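Aac(6')-Ii (Enterococcus faecium, PDB 1N71) acetylates the 6'-amino group of aminoglycoside antibiotics with acetyl-coenzyme A as donor, giving Enterococcus faecium resistance to these drugs. Local coordinates at residues Glu55-Ile60 and Val77-Arg82; Trp71-Leu76 and Arg90-Leu95; Met1-Phe6 and Val48-Gln53. All blocks are in the same frame, centred on the assembly; numbering follows the deposited sequence.

Contact 1. Residues Glu55-Ile60 and Val77-Arg82. With COA (coenzyme A), chain E.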
loop_
_atom_site.group_PDB
_atom_site.type_symbol
_atom_site.label_atom_id
_atom_site.label_comp_id
_atom_site.label_asym_id
_atom_site.label_seq_id
_atom_site.Cartn_x
_atom_site.Cartn_y
_atom_site.Cartn_z
ATOM N N GLU A 55 21.523 2.287 -24.338
ATOM C CA GLU A 55 20.580 1.234 -23.975
ATOM C C GLU A 55 20.124 1.312 -22.525
ATOM O O GLU A 55 20.941 1.438 -21.614
ATOM C CB GLU A 55 21.210 -0.137 -24.243
ATOM C CG GLU A 55 20.470 -1.315 -23.620
ATOM C CD GLU A 55 21.089 -2.661 -23.982
ATOM O OE1 GLU A 55 22.332 -2.751 -24.049
ATOM O OE2 GLU A 55 20.330 -3.634 -24.183
ATOM N N LEU A 56 18.812 1.244 -22.322
ATOM C CA LEU A 56 18.240 1.280 -20.978
ATOM C C LEU A 56 18.397 -0.111 -20.376
ATOM O O LEU A 56 17.806 -1.073 -20.870
ATOM C CB LEU A 56 16.755 1.642 -21.031
ATOM C CG LEU A 56 16.078 1.808 -19.664
ATOM C CD1 LEU A 56 16.566 3.093 -19.017
ATOM C CD2 LEU A 56 14.566 1.839 -19.821
ATOM N N VAL A 57 19.184 -0.219 -19.313
ATOM C CA VAL A 57 19.413 -1.508 -18.674
ATOM C C VAL A 57 18.744 -1.626 -17.304
ATOM O O VAL A 57 18.714 -2.708 -16.714
ATOM C CB VAL A 57 20.925 -1.782 -18.514
ATOM C CG1 VAL A 57 21.595 -1.845 -19.892
ATOM C CG2 VAL A 57 21.563 -0.696 -17.663
ATOM N N GLY A 58 18.213 -0.516 -16.801
ATOM C CA GLY A 58 17.564 -0.539 -15.503
ATOM C C GLY A 58 16.691 0.677 -15.255
ATOM O O GLY A 58 16.946 1.764 -15.780
ATOM N N PHE A 59 15.649 0.499 -14.452
ATOM C CA PHE A 59 14.740 1.595 -14.153
ATOM C C PHE A 59 14.166 1.441 -12.753
ATOM O O PHE A 59 13.907 0.328 -12.301
ATOM C CB PHE A 59 13.586 1.618 -15.155
ATOM C CG PHE A 59 12.587 2.715 -14.910
ATOM C CD1 PHE A 59 12.832 4.011 -15.357
ATOM C CD2 PHE A 59 11.405 2.458 -14.212
ATOM C CE1 PHE A 59 11.918 5.042 -15.116
ATOM C CE2 PHE A 59 10.485 3.472 -13.965
ATOM C CZ PHE A 59 10.740 4.773 -14.419
ATOM N N ILE A 60 13.974 2.566 -12.077
ATOM C CA ILE A 60 13.399 2.561 -10.739
ATOM C C ILE A 60 12.528 3.803 -10.599
ATOM O O ILE A 60 12.837 4.859 -11.156
ATOM C CB ILE A 60 14.496 2.552 -9.641
ATOM C CG1 ILE A 60 13.857 2.290 -8.272
ATOM C CG2 ILE A 60 15.249 3.880 -9.630
ATOM C CD1 ILE A 60 14.863 2.099 -7.147
ATOM N N VAL A 77 13.485 -2.571 -11.872
ATOM C CA VAL A 77 13.799 -3.633 -12.807
ATOM C C VAL A 77 15.153 -3.393 -13.450
ATOM O O VAL A 77 15.507 -2.261 -13.782
ATOM C CB VAL A 77 12.729 -3.733 -13.914
ATOM C CG1 VAL A 77 12.650 -2.425 -14.673
ATOM C CG2 VAL A 77 13.067 -4.879 -14.866
ATOM N N VAL A 78 15.905 -4.476 -13.594
ATOM C CA VAL A 78 17.221 -4.461 -14.207
ATOM C C VAL A 78 17.193 -5.584 -15.239
ATOM O O VAL A 78 16.728 -6.681 -14.935
ATOM C CB VAL A 78 18.323 -4.765 -13.169
ATOM C CG1 VAL A 78 19.679 -4.887 -13.860
ATOM C CG2 VAL A 78 18.355 -3.668 -12.110
ATOM N N GLU A 79 17.665 -5.321 -16.456
ATOM C CA GLU A 79 17.671 -6.371 -17.477
ATOM C C GLU A 79 18.236 -7.636 -16.854
ATOM O O GLU A 79 19.290 -7.601 -16.221
ATOM C CB GLU A 79 18.538 -5.979 -18.673
ATOM C CG GLU A 79 18.071 -4.755 -19.416
ATOM C CD GLU A 79 18.811 -4.568 -20.725
ATOM O OE1 GLU A 79 20.059 -4.635 -20.721
ATOM O OE2 GLU A 79 18.147 -4.347 -21.758
ATOM N N SER A 80 17.538 -8.750 -17.039
ATOM C CA SER A 80 17.972 -10.019 -16.468
ATOM C C SER A 80 19.381 -10.401 -16.897
ATOM O O SER A 80 20.029 -11.222 -16.250
ATOM C CB SER A 80 16.995 -11.138 -16.851
ATOM O OG SER A 80 16.999 -11.366 -18.247
ATOM N N SER A 81 19.857 -9.801 -17.985
ATOM C CA SER A 81 21.190 -10.094 -18.489
ATOM C C SER A 81 22.253 -9.134 -17.955
ATOM O O SER A 81 23.429 -9.263 -18.286
ATOM C CB SER A 81 21.189 -10.065 -20.024
ATOM O OG SER A 81 20.737 -8.816 -20.523
ATOM N N ARG A 82 21.848 -8.178 -17.123
ATOM C CA ARG A 82 22.799 -7.213 -16.576
ATOM C C ARG A 82 22.785 -7.164 -15.053
ATOM O O ARG A 82 23.351 -6.252 -14.447
ATOM C CB ARG A 82 22.501 -5.819 -17.124
ATOM C CG ARG A 82 22.586 -5.692 -18.637
ATOM C CD ARG A 82 23.951 -6.114 -19.161
ATOM N NE ARG A 82 24.265 -5.452 -20.424
ATOM C CZ ARG A 82 24.556 -4.159 -20.532
ATOM N NH1 ARG A 82 24.581 -3.391 -19.449
ATOM N NH2 ARG A 82 24.816 -3.628 -21.721
HETATM N N1A COA E . 18.646 -12.489 -3.412
HETATM C C2A COA E . 19.625 -12.228 -2.526
HETATM N N3A COA E . 20.575 -11.269 -2.599
HETATM C C4A COA E . 20.438 -10.516 -3.744
HETATM C C5A COA E . 19.494 -10.668 -4.733
HETATM C C6A COA E . 18.539 -11.717 -4.541
HETATM N N6A COA E . 17.573 -11.972 -5.421
HETATM N N7A COA E . 19.669 -9.724 -5.733
HETATM C C8A COA E . 20.706 -9.045 -5.337
HETATM N N9A COA E . 21.231 -9.469 -4.138
HETATM C C1B COA E . 22.392 -8.941 -3.408
HETATM C C2B COA E . 23.717 -9.152 -4.146
HETATM O O2B COA E . 24.245 -10.441 -3.809
HETATM C C3B COA E . 24.655 -8.073 -3.617
HETATM O O3B COA E . 25.117 -8.483 -2.318
HETATM P P3B COA E . 26.690 -8.505 -1.961
HETATM O O7A COA E . 27.280 -9.421 -2.969
HETATM O O8A COA E . 26.725 -9.018 -0.570
HETATM O O9A COA E . 27.115 -7.090 -2.097
HETATM C C4B COA E . 23.681 -6.901 -3.423
HETATM O O4B COA E . 22.403 -7.525 -3.253
HETATM C C5B COA E . 23.664 -5.878 -4.568
HETATM O O5B COA E . 23.079 -6.452 -5.742
HETATM P P1A COA E . 23.004 -5.654 -7.143
HETATM O O1A COA E . 24.028 -6.209 -8.055
HETATM O O2A COA E . 22.965 -4.200 -6.870
HETATM O O3A COA E . 21.552 -6.108 -7.655
HETATM P P2A COA E . 21.004 -6.157 -9.166
HETATM O O4A COA E . 21.084 -7.551 -9.652
HETATM O O5A COA E . 21.598 -5.064 -9.963
HETATM O O6A COA E . 19.455 -5.801 -8.933
HETATM C CBP COA E . 17.281 -6.765 -8.417
HETATM C CCP COA E . 18.691 -6.476 -7.921
HETATM C CDP COA E . 16.549 -7.572 -7.336
HETATM C CEP COA E . 16.546 -5.414 -8.658
HETATM C CAP COA E . 17.391 -7.596 -9.769
HETATM O OAP COA E . 18.026 -8.862 -9.565
HETATM C C9P COA E . 16.048 -7.729 -10.508
HETATM O O9P COA E . 15.802 -7.012 -11.487
HETATM N N8P COA E . 15.195 -8.644 -10.028
HETATM C C7P COA E . 13.873 -8.934 -10.572
HETATM C C6P COA E . 12.836 -7.874 -10.204
HETATM C C5P COA E . 12.281 -8.031 -8.800
HETATM O O5P COA E . 11.838 -9.120 -8.416
HETATM N N4P COA E . 12.303 -6.931 -8.033
HETATM C C3P COA E . 11.817 -6.851 -6.651
HETATM C C2P COA E . 10.804 -5.732 -6.464
HETATM S S1P COA E . 9.356 -6.233 -5.514
#
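The open end of the beta hairpin of strands 55-66 and 70-78 pairs Phe59 with Val77 and Gly58 with Val78 at the coenzyme A site of this GNAT fold. Phe59 and Val77 form an antiparallel hydrogen-bonded pair, with Phe59 N to Val77 O at 2.8 Å. The last rung, Glu79 N to Val57 O at 2.8 Å, is nearly straight at the hydrogen (169°), although the donor is tilted out of the carbonyl plane. At the strand's end, on the edge that strand 106-112 pairs with further back, Val78 N donates instead to COA O9P (3.3 Å, 143° at the hydrogen). A type I turn from Glu79 to Arg82 then leads toward Lys84, Gln86 and Gly88, whose backbone N atoms also bind coenzyme A. Past the ladder, Val57 CG1 lies over one face of the Arg82 guanidinium, 3.4 Å from NH1. Glu55 OE1 stands 3.5 Å from Arg82 NH2 but well out of the guanidinium plane, so this salt bridge is one of charge without a directed N-H. Glu55 OE2 and Glu79 OE2 approach to 3.3 Å, a repulsion that the Arg82 charge probably offsets in part and that could favour protonation of one acid.

Contact 2. Residues Trp71-Leu76 and Arg90-Leu95. With COA (coenzyme A), chain E.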
loop_
_atom_site.group_PDB
_atom_site.type_symbol
_atom_site.label_atom_id
_atom_site.label_comp_id
_atom_site.label_asym_id
_atom_site.label_seq_id
_atom_site.Cartn_x
_atom_site.Cartn_y
_atom_site.Cartn_z
ATOM N N TRP A 71 7.048 7.534 0.621
ATOM C CA TRP A 71 7.070 7.134 -0.781
ATOM C C TRP A 71 7.164 5.624 -0.972
ATOM O O TRP A 71 7.837 4.937 -0.209
ATOM C CB TRP A 71 8.267 7.775 -1.479
ATOM C CG TRP A 71 8.213 9.265 -1.517
ATOM C CD1 TRP A 71 8.257 10.120 -0.454
ATOM C CD2 TRP A 71 8.122 10.081 -2.689
ATOM N NE1 TRP A 71 8.200 11.425 -0.893
ATOM C CE2 TRP A 71 8.117 11.429 -2.261
ATOM C CE3 TRP A 71 8.045 9.804 -4.060
ATOM C CZ2 TRP A 71 8.040 12.501 -3.158
ATOM C CZ3 TRP A 71 7.969 10.873 -4.956
ATOM C CH2 TRP A 71 7.968 12.205 -4.497
ATOM N N GLU A 72 6.490 5.124 -2.004
ATOM C CA GLU A 72 6.529 3.704 -2.332
ATOM C C GLU A 72 7.469 3.484 -3.510
ATOM O O GLU A 72 7.291 4.087 -4.574
ATOM C CB GLU A 72 5.140 3.184 -2.718
ATOM C CG GLU A 72 5.198 1.794 -3.359
ATOM C CD GLU A 72 3.832 1.240 -3.737
ATOM O OE1 GLU A 72 2.893 2.031 -3.951
ATOM O OE2 GLU A 72 3.704 0.002 -3.833
ATOM N N LEU A 73 8.464 2.623 -3.315
ATOM C CA LEU A 73 9.419 2.293 -4.363
ATOM C C LEU A 73 8.685 1.376 -5.339
ATOM O O LEU A 73 8.236 0.286 -4.968
ATOM C CB LEU A 73 10.636 1.573 -3.757
ATOM C CG LEU A 73 11.800 1.161 -4.672
ATOM C CD1 LEU A 73 12.997 0.775 -3.813
ATOM C CD2 LEU A 73 11.394 0.000 -5.574
ATOM N N HIS A 74 8.545 1.826 -6.582
ATOM C CA HIS A 74 7.851 1.034 -7.592
ATOM C C HIS A 74 7.942 1.695 -8.964
ATOM O O HIS A 74 7.571 2.854 -9.126
ATOM C CB HIS A 74 6.380 0.860 -7.196
ATOM C CG HIS A 74 5.551 0.163 -8.230
ATOM N ND1 HIS A 74 5.093 0.795 -9.368
ATOM C CD2 HIS A 74 5.103 -1.113 -8.303
ATOM C CE1 HIS A 74 4.398 -0.060 -10.095
ATOM N NE2 HIS A 74 4.388 -1.226 -9.471
ATOM N N PRO A 75 8.473 0.973 -9.959
ATOM C CA PRO A 75 8.977 -0.396 -9.834
ATOM C C PRO A 75 10.499 -0.358 -9.774
ATOM O O PRO A 75 11.102 0.715 -9.681
ATOM C CB PRO A 75 8.498 -1.035 -11.120
ATOM C CG PRO A 75 8.780 0.072 -12.111
ATOM C CD PRO A 75 8.318 1.337 -11.380
ATOM N N LEU A 76 11.110 -1.535 -9.809
ATOM C CA LEU A 76 12.561 -1.656 -9.839
ATOM C C LEU A 76 12.844 -2.839 -10.746
ATOM O O LEU A 76 12.472 -3.974 -10.440
ATOM C CB LEU A 76 13.159 -1.924 -8.455
ATOM C CG LEU A 76 14.673 -2.205 -8.498
ATOM C CD1 LEU A 76 15.405 -1.068 -9.229
ATOM C CD2 LEU A 76 15.218 -2.368 -7.086
ATOM N N ARG A 90 22.859 0.999 -7.297
ATOM C CA ARG A 90 23.015 2.372 -7.749
ATOM C C ARG A 90 21.666 3.042 -8.007
ATOM O O ARG A 90 21.497 4.233 -7.736
ATOM C CB ARG A 90 23.905 2.385 -8.994
ATOM C CG ARG A 90 25.285 1.806 -8.693
ATOM C CD ARG A 90 26.090 1.571 -9.951
ATOM N NE ARG A 90 26.378 2.818 -10.639
ATOM C CZ ARG A 90 26.959 2.892 -11.830
ATOM N NH1 ARG A 90 27.307 1.780 -12.464
ATOM N NH2 ARG A 90 27.193 4.077 -12.381
ATOM N N LEU A 91 20.698 2.282 -8.512
ATOM C CA LEU A 91 19.370 2.836 -8.762
ATOM C C LEU A 91 18.667 3.171 -7.448
ATOM O O LEU A 91 18.060 4.232 -7.309
ATOM C CB LEU A 91 18.502 1.848 -9.558
ATOM C CG LEU A 91 18.812 1.674 -11.047
ATOM C CD1 LEU A 91 17.929 0.574 -11.635
ATOM C CD2 LEU A 91 18.585 2.993 -11.772
ATOM N N VAL A 92 18.743 2.264 -6.482
ATOM C CA VAL A 92 18.101 2.503 -5.197
ATOM C C VAL A 92 18.723 3.700 -4.486
ATOM O O VAL A 92 18.012 4.556 -3.969
ATOM C CB VAL A 92 18.182 1.259 -4.305
ATOM C CG1 VAL A 92 17.714 1.586 -2.893
ATOM C CG2 VAL A 92 17.314 0.161 -4.905
ATOM N N ASN A 93 20.049 3.769 -4.473
ATOM C CA ASN A 93 20.720 4.886 -3.823
ATOM C C ASN A 93 20.389 6.217 -4.490
ATOM O O ASN A 93 20.256 7.239 -3.812
ATOM C CB ASN A 93 22.235 4.663 -3.803
ATOM C CG ASN A 93 22.643 3.552 -2.853
ATOM O OD1 ASN A 93 22.098 3.431 -1.758
ATOM N ND2 ASN A 93 23.613 2.748 -3.261
ATOM N N TYR A 94 20.246 6.212 -5.814
ATOM C CA TYR A 94 19.919 7.443 -6.524
ATOM C C TYR A 94 18.479 7.825 -6.191
ATOM O O TYR A 94 18.162 8.994 -5.991
ATOM C CB TYR A 94 20.088 7.254 -8.034
ATOM C CG TYR A 94 20.112 8.545 -8.825
ATOM C CD1 TYR A 94 18.936 9.231 -9.115
ATOM C CD2 TYR A 94 21.315 9.081 -9.280
ATOM C CE1 TYR A 94 18.956 10.421 -9.842
ATOM C CE2 TYR A 94 21.347 10.272 -10.006
ATOM C CZ TYR A 94 20.163 10.934 -10.283
ATOM O OH TYR A 94 20.188 12.107 -11.006
ATOM N N LEU A 95 17.600 6.831 -6.131
ATOM C CA LEU A 95 16.211 7.104 -5.800
ATOM C C LEU A 95 16.142 7.753 -4.418
ATOM O O LEU A 95 15.449 8.749 -4.222
ATOM C CB LEU A 95 15.397 5.806 -5.797
ATOM C CG LEU A 95 13.956 5.950 -5.294
ATOM C CD1 LEU A 95 13.142 6.796 -6.262
ATOM C CD2 LEU A 95 13.335 4.577 -5.146
HETATM N N1A COA E . 18.646 -12.489 -3.412
HETATM C C2A COA E . 19.625 -12.228 -2.526
HETATM N N3A COA E . 20.575 -11.269 -2.599
HETATM C C4A COA E . 20.438 -10.516 -3.744
HETATM C C5A COA E . 19.494 -10.668 -4.733
HETATM C C6A COA E . 18.539 -11.717 -4.541
HETATM N N6A COA E . 17.573 -11.972 -5.421
HETATM N N7A COA E . 19.669 -9.724 -5.733
HETATM C C8A COA E . 20.706 -9.045 -5.337
HETATM N N9A COA E . 21.231 -9.469 -4.138
HETATM C C1B COA E . 22.392 -8.941 -3.408
HETATM C C2B COA E . 23.717 -9.152 -4.146
HETATM O O2B COA E . 24.245 -10.441 -3.809
HETATM C C3B COA E . 24.655 -8.073 -3.617
HETATM O O3B COA E . 25.117 -8.483 -2.318
HETATM P P3B COA E . 26.690 -8.505 -1.961
HETATM O O7A COA E . 27.280 -9.421 -2.969
HETATM O O8A COA E . 26.725 -9.018 -0.570
HETATM O O9A COA E . 27.115 -7.090 -2.097
HETATM C C4B COA E . 23.681 -6.901 -3.423
HETATM O O4B COA E . 22.403 -7.525 -3.253
HETATM C C5B COA E . 23.664 -5.878 -4.568
HETATM O O5B COA E . 23.079 -6.452 -5.742
HETATM P P1A COA E . 23.004 -5.654 -7.143
HETATM O O1A COA E . 24.028 -6.209 -8.055
HETATM O O2A COA E . 22.965 -4.200 -6.870
HETATM O O3A COA E . 21.552 -6.108 -7.655
HETATM P P2A COA E . 21.004 -6.157 -9.166
HETATM O O4A COA E . 21.084 -7.551 -9.652
HETATM O O5A COA E . 21.598 -5.064 -9.963
HETATM O O6A COA E . 19.455 -5.801 -8.933
HETATM C CBP COA E . 17.281 -6.765 -8.417
HETATM C CCP COA E . 18.691 -6.476 -7.921
HETATM C CDP COA E . 16.549 -7.572 -7.336
HETATM C CEP COA E . 16.546 -5.414 -8.658
HETATM C CAP COA E . 17.391 -7.596 -9.769
HETATM O OAP COA E . 18.026 -8.862 -9.565
HETATM C C9P COA E . 16.048 -7.729 -10.508
HETATM O O9P COA E . 15.802 -7.012 -11.487
HETATM N N8P COA E . 15.195 -8.644 -10.028
HETATM C C7P COA E . 13.873 -8.934 -10.572
HETATM C C6P COA E . 12.836 -7.874 -10.204
HETATM C C5P COA E . 12.281 -8.031 -8.800
HETATM O O5P COA E . 11.838 -9.120 -8.416
HETATM N N4P COA E . 12.303 -6.931 -8.033
HETATM C C3P COA E . 11.817 -6.851 -6.651
HETATM C C2P COA E . 10.804 -5.732 -6.464
HETATM S S1P COA E . 9.356 -6.233 -5.514
#
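Leu76 meets Leu91 and Val92 where strand 70-78 packs against helix 87-101, the first strand and the helix of a beta-alpha-beta unit completed by strand 106-112. The two branches of Leu76 divide the work: CD1 touches Leu91 CD1 at 3.9 Å, while CD2 reaches Val92 CG2 at 3.9 Å, the side chains of Leu76 and Val92 crossing at about a right angle. The Leu76 CG is anti to the backbone N (chi1 174°), and its two methyls then spread over adjacent residues of the helix. One turn further along the helix, Leu95 CD2 sits against the branch point of Leu73, 3.8 Å from CG and 4.0 Å from CD1. The pairs run in opposite order along the two elements, as expected for segments that are 152° apart in direction with axes 10.7 Å from each other. No hydrogen bond crosses the interface; strand and helix meet through aliphatic carbons.

The next shell is also largely apolar. Phe146 packs on both Leu76 and Val92, and Tyr147 on Leu73 and Leu76, closing the interface from helix 144-149. Beneath the helix, Leu95 rests on Ile60 and Ala62, and Leu91 on Ala50. The strand itself is placed by backbone bonds from Leu73 to Tyr108 and from His74 to Gly61, and a cis peptide precedes Pro75 just before Leu76. At the start of the helix, Gly88 N and Thr89 OG1 bind coenzyme A, consistent with the helix N-terminus favouring the negatively charged cofactor. Leu76 takes part in that site too: its CD2, already against Val92, also lies 3.7 Å from the pantetheine methyl carbon CEP of COA.

Contact 3. Residues Met1-Phe6 and Val48-Gln53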
loop_
_atom_site.group_PDB
_atom_site.type_symbol
_atom_site.label_atom_id
_atom_site.label_comp_id
_atom_site.label_asym_id
_atom_site.label_seq_id
_atom_site.Cartn_x
_atom_site.Cartn_y
_atom_site.Cartn_z
ATOM N N MET A 1 28.494 2.722 -17.345
ATOM C CA MET A 1 27.185 3.348 -17.687
ATOM C C MET A 1 26.755 4.317 -16.590
ATOM O O MET A 1 27.326 4.313 -15.499
ATOM C CB MET A 1 26.132 2.259 -17.906
ATOM C CG MET A 1 26.015 1.262 -16.775
ATOM S SD MET A 1 25.045 1.903 -15.421
ATOM C CE MET A 1 23.472 1.236 -15.831
ATOM N N ILE A 2 25.751 5.143 -16.868
ATOM C CA ILE A 2 25.317 6.125 -15.883
ATOM C C ILE A 2 23.878 6.038 -15.382
ATOM O O ILE A 2 22.968 5.619 -16.098
ATOM C CB ILE A 2 25.543 7.561 -16.406
ATOM C CG1 ILE A 2 24.584 7.857 -17.557
ATOM C CG2 ILE A 2 26.983 7.718 -16.884
ATOM C CD1 ILE A 2 24.642 9.296 -18.038
ATOM N N ILE A 3 23.698 6.454 -14.131
ATOM C CA ILE A 3 22.395 6.472 -13.479
ATOM C C ILE A 3 21.960 7.932 -13.380
ATOM O O ILE A 3 22.649 8.745 -12.762
ATOM C CB ILE A 3 22.477 5.902 -12.050
ATOM C CG1 ILE A 3 23.068 4.492 -12.078
ATOM C CG2 ILE A 3 21.099 5.900 -11.412
ATOM C CD1 ILE A 3 22.241 3.490 -12.827
ATOM N N SER A 4 20.827 8.270 -13.985
ATOM C CA SER A 4 20.343 9.645 -13.937
ATOM C C SER A 4 18.825 9.691 -14.017
ATOM O O SER A 4 18.175 8.663 -14.200
ATOM C CB SER A 4 20.932 10.449 -15.096
ATOM O OG SER A 4 20.420 9.985 -16.336
ATOM N N GLU A 5 18.260 10.888 -13.879
ATOM C CA GLU A 5 16.814 11.041 -13.954
ATOM C C GLU A 5 16.375 10.658 -15.358
ATOM O O GLU A 5 17.017 11.021 -16.344
ATOM C CB GLU A 5 16.396 12.484 -13.644
ATOM C CG GLU A 5 16.867 12.982 -12.283
ATOM C CD GLU A 5 16.254 14.315 -11.891
ATOM O OE1 GLU A 5 16.103 15.195 -12.769
ATOM O OE2 GLU A 5 15.936 14.489 -10.695
ATOM N N PHE A 6 15.284 9.909 -15.436
ATOM C CA PHE A 6 14.741 9.445 -16.706
ATOM C C PHE A 6 14.167 10.601 -17.530
ATOM O O PHE A 6 13.411 11.420 -17.016
ATOM C CB PHE A 6 13.656 8.399 -16.423
ATOM C CG PHE A 6 13.092 7.750 -17.649
ATOM C CD1 PHE A 6 12.192 8.429 -18.464
ATOM C CD2 PHE A 6 13.458 6.452 -17.988
ATOM C CE1 PHE A 6 11.663 7.821 -19.601
ATOM C CE2 PHE A 6 12.937 5.835 -19.120
ATOM C CZ PHE A 6 12.035 6.522 -19.928
ATOM N N VAL A 48 14.012 7.223 -12.390
ATOM C CA VAL A 48 15.456 7.167 -12.580
ATOM C C VAL A 48 15.838 6.016 -13.497
ATOM O O VAL A 48 15.350 4.897 -13.344
ATOM C CB VAL A 48 16.170 7.006 -11.222
ATOM C CG1 VAL A 48 17.672 6.883 -11.419
ATOM C CG2 VAL A 48 15.837 8.192 -10.331
ATOM N N ALA A 49 16.726 6.290 -14.446
ATOM C CA ALA A 49 17.146 5.263 -15.385
ATOM C C ALA A 49 18.624 4.934 -15.319
ATOM O O ALA A 49 19.447 5.736 -14.866
ATOM C CB ALA A 49 16.781 5.675 -16.797
ATOM N N ALA A 50 18.941 3.726 -15.766
ATOM C CA ALA A 50 20.306 3.238 -15.821
ATOM C C ALA A 50 20.528 3.006 -17.308
ATOM O O ALA A 50 19.863 2.163 -17.912
ATOM C CB ALA A 50 20.434 1.935 -15.058
ATOM N N VAL A 51 21.438 3.771 -17.901
ATOM C CA VAL A 51 21.703 3.642 -19.326
ATOM C C VAL A 51 23.160 3.355 -19.647
ATOM O O VAL A 51 24.068 4.016 -19.144
ATOM C CB VAL A 51 21.277 4.918 -20.082
ATOM C CG1 VAL A 51 21.548 4.758 -21.574
ATOM C CG2 VAL A 51 19.804 5.188 -19.843
ATOM N N ASP A 52 23.371 2.347 -20.484
ATOM C CA ASP A 52 24.709 1.973 -20.909
ATOM C C ASP A 52 24.790 2.434 -22.356
ATOM O O ASP A 52 24.109 1.889 -23.227
ATOM C CB ASP A 52 24.899 0.459 -20.824
ATOM C CG ASP A 52 26.342 0.045 -21.022
ATOM O OD1 ASP A 52 26.949 0.466 -22.028
ATOM O OD2 ASP A 52 26.870 -0.703 -20.173
ATOM N N GLN A 53 25.611 3.448 -22.606
ATOM C CA GLN A 53 25.748 4.001 -23.944
ATOM C C GLN A 53 24.413 4.650 -24.312
ATOM O O GLN A 53 24.184 5.822 -24.009
#
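Met1 folds back over Asp52, Val51 and Ala50 at the end of the antiparallel pairing of strands 2-5 and 46-52. Its CB lies 3.0 Å from Val51 O and, on the neighbouring residue, 3.6 Å from Asp52 CB. CG is held between the backbone N and the carbonyl carbon (chi1 52°) and passes Asp52 OD2 at 4.0 Å. The chain bends again about CB-CG and CG-SD, bringing CE back onto Ala50 CB; the modelled 3.2 Å is shorter than usual for two methyls, so the exact position is doubtful. The same CE also packs on Val57 of the next strand.

Ile3 shares this face of the sheet. Its CG2 meets Val48 CG1 at 3.6 Å, the two side chains crossing at about a right angle, while CD1 bends toward Ala50 CB. Tyr94 and Arg90 of helix 87-101 pack on Ile3, and Arg90 NH2 bonds to Met1 O. On the other face, Phe6 CD2 approaches Ala49 CB obliquely at 3.6 Å; helix 11-24 packs on Phe6 and Val51.

The backbones are joined by two hydrogen-bonded pairs, Ile2 with Val51 and Ser4 with Ala49. Each contributes two bonds, among them Ala49 N to Ser4 O at 2.8 Å. Strand 2-5 is an outermost strand of the sheet within the chain, and its link to strand 46-52 runs through helices 11-24 and 33-40, the beta-alpha-alpha-beta opening characteristic of the GNAT fold.

Overall arrangement
Contacts 1 and 3 are neighbouring strand pairings of one sheet, joined where strand 46-52 lies beside strand 55-66: Ala50 of contact 3 hydrogen-bonds through its N and O to Gly58 and Val57 of contact 1, forming a classic beta bulge. Contact 2 instead lays helix 87-101 on that sheet, and its Leu91 and Leu95 pack on Phe59 N and Ile60. Backbone bonding dominates contacts 1 and 3, whereas contact 2 is purely apolar and fully buried. Contact 1 is also buried but carries a charged fringe; contact 3, about 17 Å between its centre and the chain's, is only partly buried. Contacts 1 and 2 share strand 70-78 and both touch coenzyme A, while contact 3 lies at one edge of the sheet within this chain.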